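PDB 6JBX: fatty acid biosynthesis transcriptional regulator from Streptococcus pneumoniae, which binds DNA as a MarR-family transcription factor and probably represses the genes of fatty acid synthesis, with acyl-ACP as co-repressor. Local coordinates for residues 83-91 against 100-110. Sequence-based numbering, arbitrary orientation.
Sequences RKGYIERVR and HLHLTKKGRLI. With nucleotides of chain D.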
loop_
_atom_site.group_PDB
_atom_site.type_symbol
_atom_site.label_atom_id
_atom_site.label_comp_id
_atom_site.label_asym_id
_atom_site.label_seq_id
_atom_site.Cartn_x
_atom_site.Cartn_y
_atom_site.Cartn_z
ATOM N N ARG A 83 7.891 -10.417 -22.854
ATOM C CA ARG A 83 9.084 -9.831 -23.468
ATOM C C ARG A 83 10.299 -10.002 -22.542
ATOM O O ARG A 83 11.400 -10.297 -23.034
ATOM C CB ARG A 83 8.857 -8.342 -23.767
ATOM C CG ARG A 83 10.118 -7.588 -24.194
ATOM C CD ARG A 83 9.902 -6.117 -24.543
ATOM N NE ARG A 83 9.264 -5.347 -23.468
ATOM C CZ ARG A 83 9.905 -4.823 -22.426
ATOM N NH1 ARG A 83 11.213 -4.972 -22.317
ATOM N NH2 ARG A 83 9.242 -4.159 -21.496
ATOM N N LYS A 84 10.136 -9.788 -21.223
ATOM C CA LYS A 84 11.277 -9.814 -20.335
ATOM C C LYS A 84 11.604 -11.240 -19.909
ATOM O O LYS A 84 12.555 -11.415 -19.223
ATOM C CB LYS A 84 11.034 -8.902 -19.133
ATOM C CG LYS A 84 11.089 -7.419 -19.462
ATOM C CD LYS A 84 11.107 -6.493 -18.274
ATOM C CE LYS A 84 9.705 -6.083 -17.879
ATOM N NZ LYS A 84 9.704 -5.056 -16.813
ATOM N N GLY A 85 10.817 -12.246 -20.304
ATOM C CA GLY A 85 11.188 -13.644 -20.098
ATOM C C GLY A 85 10.687 -14.259 -18.793
ATOM O O GLY A 85 11.215 -15.317 -18.377
ATOM N N TYR A 86 9.642 -13.695 -18.179
ATOM C CA TYR A 86 9.133 -14.209 -16.861
ATOM C C TYR A 86 7.891 -15.078 -17.011
ATOM O O TYR A 86 7.604 -15.880 -16.137
ATOM C CB TYR A 86 8.852 -13.045 -15.924
ATOM C CG TYR A 86 10.108 -12.334 -15.494
ATOM C CD1 TYR A 86 10.884 -12.813 -14.449
ATOM C CD2 TYR A 86 10.528 -11.173 -16.119
ATOM C CE1 TYR A 86 12.040 -12.163 -14.040
ATOM C CE2 TYR A 86 11.667 -10.493 -15.697
ATOM C CZ TYR A 86 12.459 -11.021 -14.689
ATOM O OH TYR A 86 13.608 -10.382 -14.269
ATOM N N ILE A 87 7.150 -14.923 -18.092
ATOM C CA ILE A 87 5.935 -15.700 -18.262
ATOM C C ILE A 87 5.824 -16.201 -19.709
ATOM O O ILE A 87 6.488 -15.682 -20.619
ATOM C CB ILE A 87 4.704 -14.849 -17.924
ATOM C CG1 ILE A 87 4.506 -13.773 -18.994
ATOM C CG2 ILE A 87 4.801 -14.279 -16.514
ATOM C CD1 ILE A 87 3.083 -13.412 -19.252
ATOM N N GLU A 88 4.950 -17.195 -19.904
ATOM C CA GLU A 88 4.602 -17.687 -21.241
ATOM C C GLU A 88 3.087 -17.744 -21.378
ATOM O O GLU A 88 2.380 -18.107 -20.427
ATOM C CB GLU A 88 5.177 -19.078 -21.504
ATOM C CG GLU A 88 6.674 -19.044 -21.773
ATOM C CD GLU A 88 7.255 -20.102 -22.703
ATOM O OE1 GLU A 88 6.463 -20.906 -23.271
ATOM O OE2 GLU A 88 8.511 -20.121 -22.853
ATOM N N ARG A 89 2.623 -17.323 -22.542
ATOM C CA ARG A 89 1.213 -17.408 -22.923
ATOM C C ARG A 89 1.002 -18.686 -23.744
ATOM O O ARG A 89 1.778 -18.947 -24.656
ATOM C CB ARG A 89 0.804 -16.240 -23.819
ATOM C CG ARG A 89 0.563 -14.915 -23.123
ATOM C CD ARG A 89 0.122 -13.940 -24.213
ATOM N NE ARG A 89 -0.464 -12.723 -23.685
ATOM C CZ ARG A 89 0.161 -11.555 -23.610
ATOM N NH1 ARG A 89 1.452 -11.464 -23.901
ATOM N NH2 ARG A 89 -0.541 -10.477 -23.295
ATOM N N VAL A 90 -0.071 -19.426 -23.459
ATOM C CA VAL A 90 -0.394 -20.677 -24.191
ATOM C C VAL A 90 -1.867 -20.646 -24.618
ATOM O O VAL A 90 -2.761 -20.556 -23.740
ATOM C CB VAL A 90 -0.096 -21.902 -23.309
ATOM C CG1 VAL A 90 -0.704 -23.182 -23.872
ATOM C CG2 VAL A 90 1.402 -22.062 -23.094
ATOM N N ARG A 91 -2.113 -20.729 -25.934
ATOM C CA ARG A 91 -3.500 -20.742 -26.481
ATOM C C ARG A 91 -4.174 -22.045 -26.039
ATOM O O ARG A 91 -3.572 -23.122 -26.100
ATOM C CB ARG A 91 -3.515 -20.595 -28.009
ATOM C CG ARG A 91 -3.401 -19.164 -28.528
ATOM C CD ARG A 91 -4.706 -18.379 -28.445
ATOM N NE ARG A 91 -4.534 -16.920 -28.458
ATOM C CZ ARG A 91 -5.527 -16.037 -28.305
ATOM N NH1 ARG A 91 -6.768 -16.472 -28.174
ATOM N NH2 ARG A 91 -5.295 -14.733 -28.282
ATOM N N HIS A 100 -3.810 -19.433 -21.558
ATOM C CA HIS A 100 -3.354 -19.960 -20.285
ATOM C C HIS A 100 -1.954 -19.408 -20.004
ATOM O O HIS A 100 -1.086 -19.419 -20.881
ATOM C CB HIS A 100 -3.347 -21.497 -20.300
ATOM C CG HIS A 100 -4.700 -22.115 -20.467
ATOM N ND1 HIS A 100 -5.716 -21.953 -19.537
ATOM C CD2 HIS A 100 -5.202 -22.907 -21.437
ATOM C CE1 HIS A 100 -6.784 -22.611 -19.929
ATOM N NE2 HIS A 100 -6.487 -23.214 -21.086
ATOM N N LEU A 101 -1.739 -18.934 -18.788
ATOM C CA LEU A 101 -0.463 -18.283 -18.444
ATOM C C LEU A 101 0.315 -19.183 -17.490
ATOM O O LEU A 101 -0.264 -19.773 -16.598
ATOM C CB LEU A 101 -0.729 -16.948 -17.757
ATOM C CG LEU A 101 -1.610 -15.971 -18.513
ATOM C CD1 LEU A 101 -2.106 -14.903 -17.554
ATOM C CD2 LEU A 101 -0.871 -15.363 -19.692
ATOM N N HIS A 102 1.625 -19.192 -17.624
ATOM C CA HIS A 102 2.463 -19.888 -16.630
ATOM C C HIS A 102 3.844 -19.231 -16.575
ATOM O O HIS A 102 4.284 -18.527 -17.545
ATOM C CB HIS A 102 2.542 -21.390 -16.924
ATOM C CG HIS A 102 3.270 -21.736 -18.181
ATOM N ND1 HIS A 102 4.651 -21.864 -18.228
ATOM C CD2 HIS A 102 2.816 -22.045 -19.416
ATOM C CE1 HIS A 102 5.017 -22.212 -19.448
ATOM N NE2 HIS A 102 3.908 -22.338 -20.198
ATOM N N LEU A 103 4.508 -19.452 -15.447
ATOM C CA LEU A 103 5.777 -18.814 -15.194
ATOM C C LEU A 103 6.865 -19.577 -15.942
ATOM O O LEU A 103 6.887 -20.789 -15.908
ATOM C CB LEU A 103 6.096 -18.799 -13.692
ATOM C CG LEU A 103 5.197 -17.952 -12.784
ATOM C CD1 LEU A 103 5.821 -17.833 -11.413
ATOM C CD2 LEU A 103 4.934 -16.569 -13.353
ATOM N N THR A 104 7.804 -18.841 -16.520
ATOM C CA THR A 104 9.049 -19.425 -16.993
ATOM C C THR A 104 9.881 -19.825 -15.762
ATOM O O THR A 104 9.483 -19.604 -14.614
ATOM C CB THR A 104 9.835 -18.452 -17.882
ATOM O OG1 THR A 104 10.324 -17.333 -17.123
ATOM C CG2 THR A 104 9.028 -17.960 -19.064
ATOM N N LYS A 105 11.041 -20.399 -16.001
ATOM C CA LYS A 105 11.935 -20.726 -14.909
ATOM C C LYS A 105 12.362 -19.435 -14.223
ATOM O O LYS A 105 12.535 -19.412 -13.025
ATOM C CB LYS A 105 13.179 -21.478 -15.400
ATOM C CG LYS A 105 14.151 -21.870 -14.290
ATOM C CD LYS A 105 13.460 -22.473 -13.049
ATOM C CE LYS A 105 13.973 -21.958 -11.713
ATOM N NZ LYS A 105 13.129 -22.396 -10.560
ATOM N N LYS A 106 12.547 -18.379 -15.005
ATOM C CA LYS A 106 12.997 -17.133 -14.462
ATOM C C LYS A 106 11.887 -16.582 -13.564
ATOM O O LYS A 106 12.156 -16.119 -12.473
ATOM C CB LYS A 106 13.399 -16.171 -15.584
ATOM C CG LYS A 106 14.166 -14.933 -15.142
ATOM C CD LYS A 106 14.516 -13.985 -16.295
ATOM C CE LYS A 106 15.481 -12.890 -15.881
ATOM N NZ LYS A 106 15.561 -11.816 -16.905
ATOM N N GLY A 107 10.656 -16.660 -14.033
ATOM C CA GLY A 107 9.489 -16.262 -13.271
ATOM C C GLY A 107 9.403 -16.988 -11.937
ATOM O O GLY A 107 9.200 -16.360 -10.925
ATOM N N ARG A 108 9.588 -18.301 -11.942
ATOM C CA ARG A 108 9.559 -19.094 -10.712
ATOM C C ARG A 108 10.652 -18.601 -9.755
ATOM O O ARG A 108 10.393 -18.457 -8.526
ATOM C CB ARG A 108 9.704 -20.586 -11.021
ATOM C CG ARG A 108 8.476 -21.168 -11.712
ATOM C CD ARG A 108 8.416 -22.695 -11.825
ATOM N NE ARG A 108 9.515 -23.284 -12.582
ATOM C CZ ARG A 108 9.547 -23.421 -13.904
ATOM N NH1 ARG A 108 8.518 -23.046 -14.641
ATOM N NH2 ARG A 108 10.632 -23.886 -14.488
ATOM N N LEU A 109 11.828 -18.253 -10.301
ATOM C CA LEU A 109 12.955 -17.814 -9.450
ATOM C C LEU A 109 12.593 -16.511 -8.734
ATOM O O LEU A 109 12.824 -16.390 -7.552
ATOM C CB LEU A 109 14.221 -17.593 -10.279
ATOM C CG LEU A 109 15.141 -18.794 -10.487
ATOM C CD1 LEU A 109 16.471 -18.319 -11.079
ATOM C CD2 LEU A 109 15.386 -19.549 -9.189
ATOM N N ILE A 110 12.068 -15.526 -9.451
ATOM C CA ILE A 110 11.791 -14.293 -8.793
ATOM C C ILE A 110 10.547 -14.456 -7.883
ATOM O O ILE A 110 10.449 -13.790 -6.850
ATOM C CB ILE A 110 11.666 -13.124 -9.787
ATOM C CG1 ILE A 110 11.669 -11.786 -9.036
ATOM C CG2 ILE A 110 10.448 -13.286 -10.675
ATOM C CD1 ILE A 110 11.471 -10.555 -9.891
ATOM P P DT D 6 -3.821 -11.419 -24.718
ATOM O OP1 DT D 6 -2.686 -12.198 -25.227
ATOM O OP2 DT D 6 -3.864 -10.830 -23.357
ATOM O "O5'" DT D 6 -4.050 -10.251 -25.771
ATOM C "C5'" DT D 6 -4.175 -10.563 -27.154
ATOM C "C4'" DT D 6 -4.502 -9.287 -27.878
ATOM O "O4'" DT D 6 -5.753 -8.776 -27.393
ATOM C "C3'" DT D 6 -3.486 -8.169 -27.637
ATOM O "O3'" DT D 6 -2.773 -8.024 -28.846
ATOM C "C2'" DT D 6 -4.329 -6.937 -27.362
ATOM C "C1'" DT D 6 -5.750 -7.402 -27.675
ATOM N N1 DT D 6 -6.783 -6.794 -26.854
ATOM C C2 DT D 6 -7.567 -5.822 -27.428
ATOM O O2 DT D 6 -7.422 -5.446 -28.577
ATOM N N3 DT D 6 -8.529 -5.300 -26.600
ATOM C C4 DT D 6 -8.779 -5.655 -25.293
ATOM O O4 DT D 6 -9.674 -5.095 -24.669
ATOM C C5 DT D 6 -7.895 -6.652 -24.744
ATOM C C7 DT D 6 -8.083 -7.081 -23.327
ATOM C C6 DT D 6 -6.965 -7.181 -25.548
HETATM O O HOH W 1 14.335 -9.849 -17.570
#
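Thr104 OG1 donates to Gly85 O at 2.5 Å and, as N-cap of helix 105-125, accepts from Gly107 N at 3.2 Å. A chi1 of 68° sets Thr104 OG1 between its backbone N and carbonyl carbon, where it serves both. Thr104 N donates a hydrogen bond to Tyr86 O, and Gly107 CA makes a CA-H...O contact with the same oxygen. Lys106, extended beyond CG, runs across one face of the Tyr86 ring, with CD 4.2 Å from the centroid in a CH-pi contact. Ile110 CG2 meets the ring at CD1, 3.8 Å away.

Strands 87-91 and 99-103 pair antiparallel through Glu88-His102 and Val90-His100, two bonds each. Glu88 CB lies over one face of the His102 imidazole, while Val90 CG2 sits at its edge, 3.8 Å from NE2. Arg89 CG rests on Leu101 CD2. Arg89 NE comes within 2.8 Å of OP1 of DT6 of chain D, and Arg89 NH2 makes a weak hydrogen bond to OP2.

Further out, Tyr86 OH is hydrogen-bonded to Asp40 OD1. A Schellman motif at Gly85 ends helix 71-84. The two strands form the wing of the winged helix-turn-helix domain. They place Arg89 beside the DNA backbone, and Glu82, salt-bridged to NH1, probably steadies its guanidinium for this phosphate contact.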